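Local coordinates for protein Non-sulfated chondroitin lyase E66 (Autographa californica nucleopolyhedrovirus, PDB 3VSN) that cleaves chondroitin as a lyase in the baculovirus envelope and is essential for oral infectivity, perhaps by digesting the chondroitin sulfate barrier of the host midgut's peritrophic matrix, at residues E221-N224 and T225-F228; T329-K333 and T334-S338. All blocks are in the same frame, centred on the assembly; numbering follows the deposited sequence.

Contact 1: residues E221-N224 and T225-F228; sequences EILN and TIAF
I226 lays its side chain back over the last turn of the helix, overlapping both I222 and L223. Its CG1 sits between the backbone N and the carbonyl carbon (chi1 64°), which brings CG1 to 3.3 Å from the carbonyl O of I222. CG2 meets I222 CG2 at 4.2 Å, the two side chains crossing at a slant, and CD1 meets L223 CD2 at the same distance, these two side chains lying side by side. T225 N bonds to E221 O at 3.0 Å and I226 N to I222 O at 2.8 Å, both i to i+4; A227 N makes a weak i to i+3 bond of 3.3 Å to N224 O. At F228 the chain leaves helical geometry with positive phi (48°), and the F228 ring has T225 O 4.0 Å above one face, toward the rim. I222 and I226 both pack on Y265 of helix 262-269, where L223 meets F269. T225 and I226 touch M193 of helix 189-205, and T225 and F228 reach Y254, the catalytic proton donor, on helix 253-258. The C-terminal end of helix 217-225 is thus wedged among three helices beside the active site, just before strand 230-231.

Contact 2: residues T329-K333 and T334-S338; sequences TKLSK and TYYGS
The turn end of a beta hairpin, strands 327-331 and 335-340, is braced by S332, whose hydroxyl takes two backbone N-H groups. With OG between its backbone N and carbonyl carbon (chi1 77°), the side chain reaches into the turn and accepts from Y335 N at 3.0 Å and from T334 N at 3.1 Å, the latter bond making an ST turn. K333 and T334 are the corners of the type I-like turn. S332 N in turn donates to Y335 O along a nearly straight line (174° at the hydrogen), so S332 and Y335 are joined by both backbone and side chain. Further along, K330 and G337 form a hydrogen-bonded pair, K330 N to G337 O at 2.8 Å and G337 N to K330 O at 2.9 Å. The non-hydrogen-bonded pairs L331-Y336 and T329-S338 flank it.

On the K330 face, the lysine chain crosses Y335 at about a right angle, its CD and CE both 3.2 Å from Y335 OH. That hydroxyl bonds to Y449 O, and K330 NZ bends away to D450, in a salt bridge, and to T424 O. The other face carries T329, L331, Y336 and S338. T329 CG2 lies 3.6 Å from CE1 of Y336, and L331 CD1 is near the plane of that ring, at its edge. T329 OG1, bonded to N285 O, lies 2.8 Å from S338 OG, which also has L328 O within reach. The result is a tight antiparallel hairpin, the two inner strands of a four-stranded antiparallel sheet, between 318-322 and 367-370.

Overall arrangement
Contacts 1 and 2 are both local, between residues a few positions apart in one continuous piece of chain, but they share no helix or strand. Contact 1 ends a helix in the alpha-helical part of the lyase; contact 2 closes a hairpin in an antiparallel sheet. Their centres are 32 Å apart and their nearest atoms about 19 Å, with no touch. Contact 1 is partly buried and lies beside catalytic Y254, whereas contact 2 is more deeply buried, nearer the centre of the molecule and far from the catalytic residues. Helical backbone bonds and aliphatic overlap dominate the first; cross-strand pairing, a serine-held turn and polar side-chain ends bonded outside the hairpin characterise the second.

Contact 1: residues E221-N224 and T225-F228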
loop_
_atom_site.group_PDB
_atom_site.type_symbol
_atom_site.label_atom_id
_atom_site.label_comp_id
_atom_site.label_asym_id
_atom_site.label_seq_id
_atom_site.Cartn_x
_atom_site.Cartn_y
_atom_site.Cartn_z
ATOM N N GLU A 221 3.905 -5.859 27.247
ATOM C CA GLU A 221 4.227 -4.689 26.427
ATOM C C GLU A 221 3.962 -4.962 24.942
ATOM O O GLU A 221 3.387 -4.120 24.243
ATOM C CB GLU A 221 5.677 -4.250 26.640
ATOM C CG GLU A 221 5.946 -3.656 28.015
ATOM C CD GLU A 221 7.394 -3.249 28.227
ATOM O OE1 GLU A 221 8.190 -3.258 27.263
ATOM O OE2 GLU A 221 7.740 -2.907 29.377
ATOM N N ILE A 222 4.373 -6.143 24.478
ATOM C CA ILE A 222 4.170 -6.546 23.084
ATOM C C ILE A 222 2.682 -6.719 22.763
ATOM O O ILE A 222 2.225 -6.283 21.703
ATOM C CB ILE A 222 4.983 -7.816 22.720
ATOM C CG1 ILE A 222 6.484 -7.498 22.728
ATOM C CG2 ILE A 222 4.566 -8.364 21.357
ATOM C CD1 ILE A 222 7.381 -8.715 22.667
ATOM N N LEU A 223 1.934 -7.335 23.678
ATOM C CA LEU A 223 0.485 -7.506 23.505
ATOM C C LEU A 223 -0.223 -6.164 23.306
ATOM O O LEU A 223 -1.159 -6.059 22.513
ATOM C CB LEU A 223 -0.134 -8.272 24.679
ATOM C CG LEU A 223 0.278 -9.735 24.883
ATOM C CD1 LEU A 223 -0.390 -10.294 26.129
ATOM C CD2 LEU A 223 -0.035 -10.601 23.671
ATOM N N ASN A 224 0.240 -5.144 24.021
ATOM C CA ASN A 224 -0.253 -3.788 23.834
ATOM C C ASN A 224 0.115 -3.259 22.449
ATOM O O ASN A 224 -0.729 -2.699 21.743
ATOM C CB ASN A 224 0.300 -2.860 24.917
ATOM C CG ASN A 224 -0.639 -1.714 25.235
ATOM O OD1 ASN A 224 -0.397 -0.571 24.850
ATOM N ND2 ASN A 224 -1.725 -2.019 25.937
ATOM N N THR A 225 1.376 -3.459 22.064
ATOM C CA THR A 225 1.889 -3.008 20.772
ATOM C C THR A 225 1.121 -3.624 19.591
ATOM O O THR A 225 0.851 -2.938 18.600
ATOM C CB THR A 225 3.410 -3.276 20.660
ATOM O OG1 THR A 225 4.097 -2.527 21.673
ATOM C CG2 THR A 225 3.961 -2.868 19.287
ATOM N N ILE A 226 0.753 -4.900 19.710
ATOM C CA ILE A 226 0.096 -5.627 18.611
ATOM C C ILE A 226 -1.438 -5.577 18.626
ATOM O O ILE A 226 -2.087 -6.187 17.767
ATOM C CB ILE A 226 0.542 -7.113 18.532
ATOM C CG1 ILE A 226 0.121 -7.881 19.794
ATOM C CG2 ILE A 226 2.041 -7.215 18.266
ATOM C CD1 ILE A 226 0.250 -9.387 19.692
ATOM N N ALA A 227 -2.019 -4.873 19.595
ATOM C CA ALA A 227 -3.478 -4.825 19.719
ATOM C C ALA A 227 -4.121 -4.182 18.487
ATOM O O ALA A 227 -5.144 -4.656 17.996
ATOM C CB ALA A 227 -3.891 -4.099 20.989
ATOM N N PHE A 228 -3.480 -3.130 17.982
ATOM C CA PHE A 228 -3.982 -2.325 16.860
ATOM C C PHE A 228 -5.448 -1.912 17.019
ATOM O O PHE A 228 -6.279 -2.214 16.157
ATOM C CB PHE A 228 -3.715 -3.017 15.513
ATOM C CG PHE A 228 -2.258 -3.057 15.142
ATOM C CD1 PHE A 228 -1.600 -1.902 14.732
ATOM C CD2 PHE A 228 -1.537 -4.245 15.222
ATOM C CE1 PHE A 228 -0.254 -1.930 14.401
ATOM C CE2 PHE A 228 -0.191 -4.278 14.892
ATOM C CZ PHE A 228 0.452 -3.121 14.479
#

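Contact 2: residues T329-K333 and T334-S338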
loop_
_atom_site.group_PDB
_atom_site.type_symbol
_atom_site.label_atom_id
_atom_site.label_comp_id
_atom_site.label_asym_id
_atom_site.label_seq_id
_atom_site.Cartn_x
_atom_site.Cartn_y
_atom_site.Cartn_z
ATOM N N THR A 329 -10.454 1.930 -3.535
ATOM C CA THR A 329 -9.684 0.854 -4.142
ATOM C C THR A 329 -10.611 -0.198 -4.735
ATOM O O THR A 329 -11.591 -0.597 -4.109
ATOM C CB THR A 329 -8.736 0.219 -3.103
ATOM O OG1 THR A 329 -7.785 1.203 -2.675
ATOM C CG2 THR A 329 -7.984 -0.979 -3.687
ATOM N N LYS A 330 -10.302 -0.634 -5.949
ATOM C CA LYS A 330 -11.079 -1.678 -6.593
ATOM C C LYS A 330 -10.166 -2.795 -7.055
ATOM O O LYS A 330 -9.143 -2.549 -7.702
ATOM C CB LYS A 330 -11.877 -1.118 -7.776
ATOM C CG LYS A 330 -12.639 -2.172 -8.571
ATOM C CD LYS A 330 -13.478 -1.526 -9.660
ATOM C CE LYS A 330 -13.928 -2.535 -10.704
ATOM N NZ LYS A 330 -14.978 -3.477 -10.218
ATOM N N LEU A 331 -10.539 -4.019 -6.703
ATOM C CA LEU A 331 -9.890 -5.199 -7.238
ATOM C C LEU A 331 -10.939 -6.007 -7.985
ATOM O O LEU A 331 -11.911 -6.473 -7.391
ATOM C CB LEU A 331 -9.248 -6.041 -6.124
ATOM C CG LEU A 331 -8.450 -7.254 -6.621
ATOM C CD1 LEU A 331 -7.124 -6.824 -7.239
ATOM C CD2 LEU A 331 -8.227 -8.262 -5.501
ATOM N N SER A 332 -10.745 -6.146 -9.293
ATOM C CA SER A 332 -11.638 -6.945 -10.111
ATOM C C SER A 332 -10.891 -8.164 -10.647
ATOM O O SER A 332 -9.725 -8.392 -10.302
ATOM C CB SER A 332 -12.212 -6.105 -11.259
ATOM O OG SER A 332 -11.261 -5.931 -12.296
ATOM N N LYS A 333 -11.568 -8.945 -11.484
ATOM C CA LYS A 333 -10.936 -10.081 -12.151
ATOM C C LYS A 333 -9.834 -9.630 -13.119
ATOM O O LYS A 333 -8.929 -10.400 -13.429
ATOM C CB LYS A 333 -11.985 -10.922 -12.888
ATOM C CG LYS A 333 -12.983 -11.617 -11.966
ATOM C CD LYS A 333 -14.036 -12.395 -12.742
ATOM C CE LYS A 333 -15.092 -12.950 -11.794
ATOM N NZ LYS A 333 -16.216 -13.604 -12.519
ATOM N N THR A 334 -9.907 -8.380 -13.577
ATOM C CA THR A 334 -9.004 -7.891 -14.624
ATOM C C THR A 334 -8.026 -6.796 -14.199
ATOM O O THR A 334 -6.961 -6.652 -14.808
ATOM C CB THR A 334 -9.781 -7.406 -15.870
ATOM O OG1 THR A 334 -10.704 -6.373 -15.496
ATOM C CG2 THR A 334 -10.529 -8.564 -16.533
ATOM N N TYR A 335 -8.372 -6.019 -13.174
ATOM C CA TYR A 335 -7.492 -4.921 -12.759
ATOM C C TYR A 335 -7.481 -4.586 -11.270
ATOM O O TYR A 335 -8.368 -4.983 -10.514
ATOM C CB TYR A 335 -7.736 -3.656 -13.606
ATOM C CG TYR A 335 -8.949 -2.804 -13.257
ATOM C CD1 TYR A 335 -10.154 -2.949 -13.951
ATOM C CD2 TYR A 335 -8.876 -1.817 -12.270
ATOM C CE1 TYR A 335 -11.255 -2.151 -13.657
ATOM C CE2 TYR A 335 -9.972 -1.020 -11.965
ATOM C CZ TYR A 335 -11.157 -1.187 -12.663
ATOM O OH TYR A 335 -12.239 -0.385 -12.367
ATOM N N TYR A 336 -6.430 -3.877 -10.871
ATOM C CA TYR A 336 -6.354 -3.212 -9.580
ATOM C C TYR A 336 -6.324 -1.720 -9.872
ATOM O O TYR A 336 -5.524 -1.262 -10.687
ATOM C CB TYR A 336 -5.085 -3.634 -8.822
ATOM C CG TYR A 336 -4.742 -2.740 -7.642
ATOM C CD1 TYR A 336 -5.279 -2.979 -6.379
ATOM C CD2 TYR A 336 -3.885 -1.647 -7.794
ATOM C CE1 TYR A 336 -4.971 -2.159 -5.300
ATOM C CE2 TYR A 336 -3.577 -0.819 -6.726
ATOM C CZ TYR A 336 -4.119 -1.081 -5.480
ATOM O OH TYR A 336 -3.814 -0.257 -4.417
ATOM N N GLY A 337 -7.208 -0.967 -9.228
ATOM C CA GLY A 337 -7.209 0.490 -9.352
ATOM C C GLY A 337 -7.370 1.122 -7.986
ATOM O O GLY A 337 -8.054 0.569 -7.127
ATOM N N SER A 338 -6.747 2.278 -7.776
ATOM C CA SER A 338 -6.873 2.974 -6.494
ATOM C C SER A 338 -6.613 4.466 -6.618
ATOM O O SER A 338 -5.791 4.894 -7.431
ATOM C CB SER A 338 -5.917 2.363 -5.462
ATOM O OG SER A 338 -6.166 2.877 -4.162
#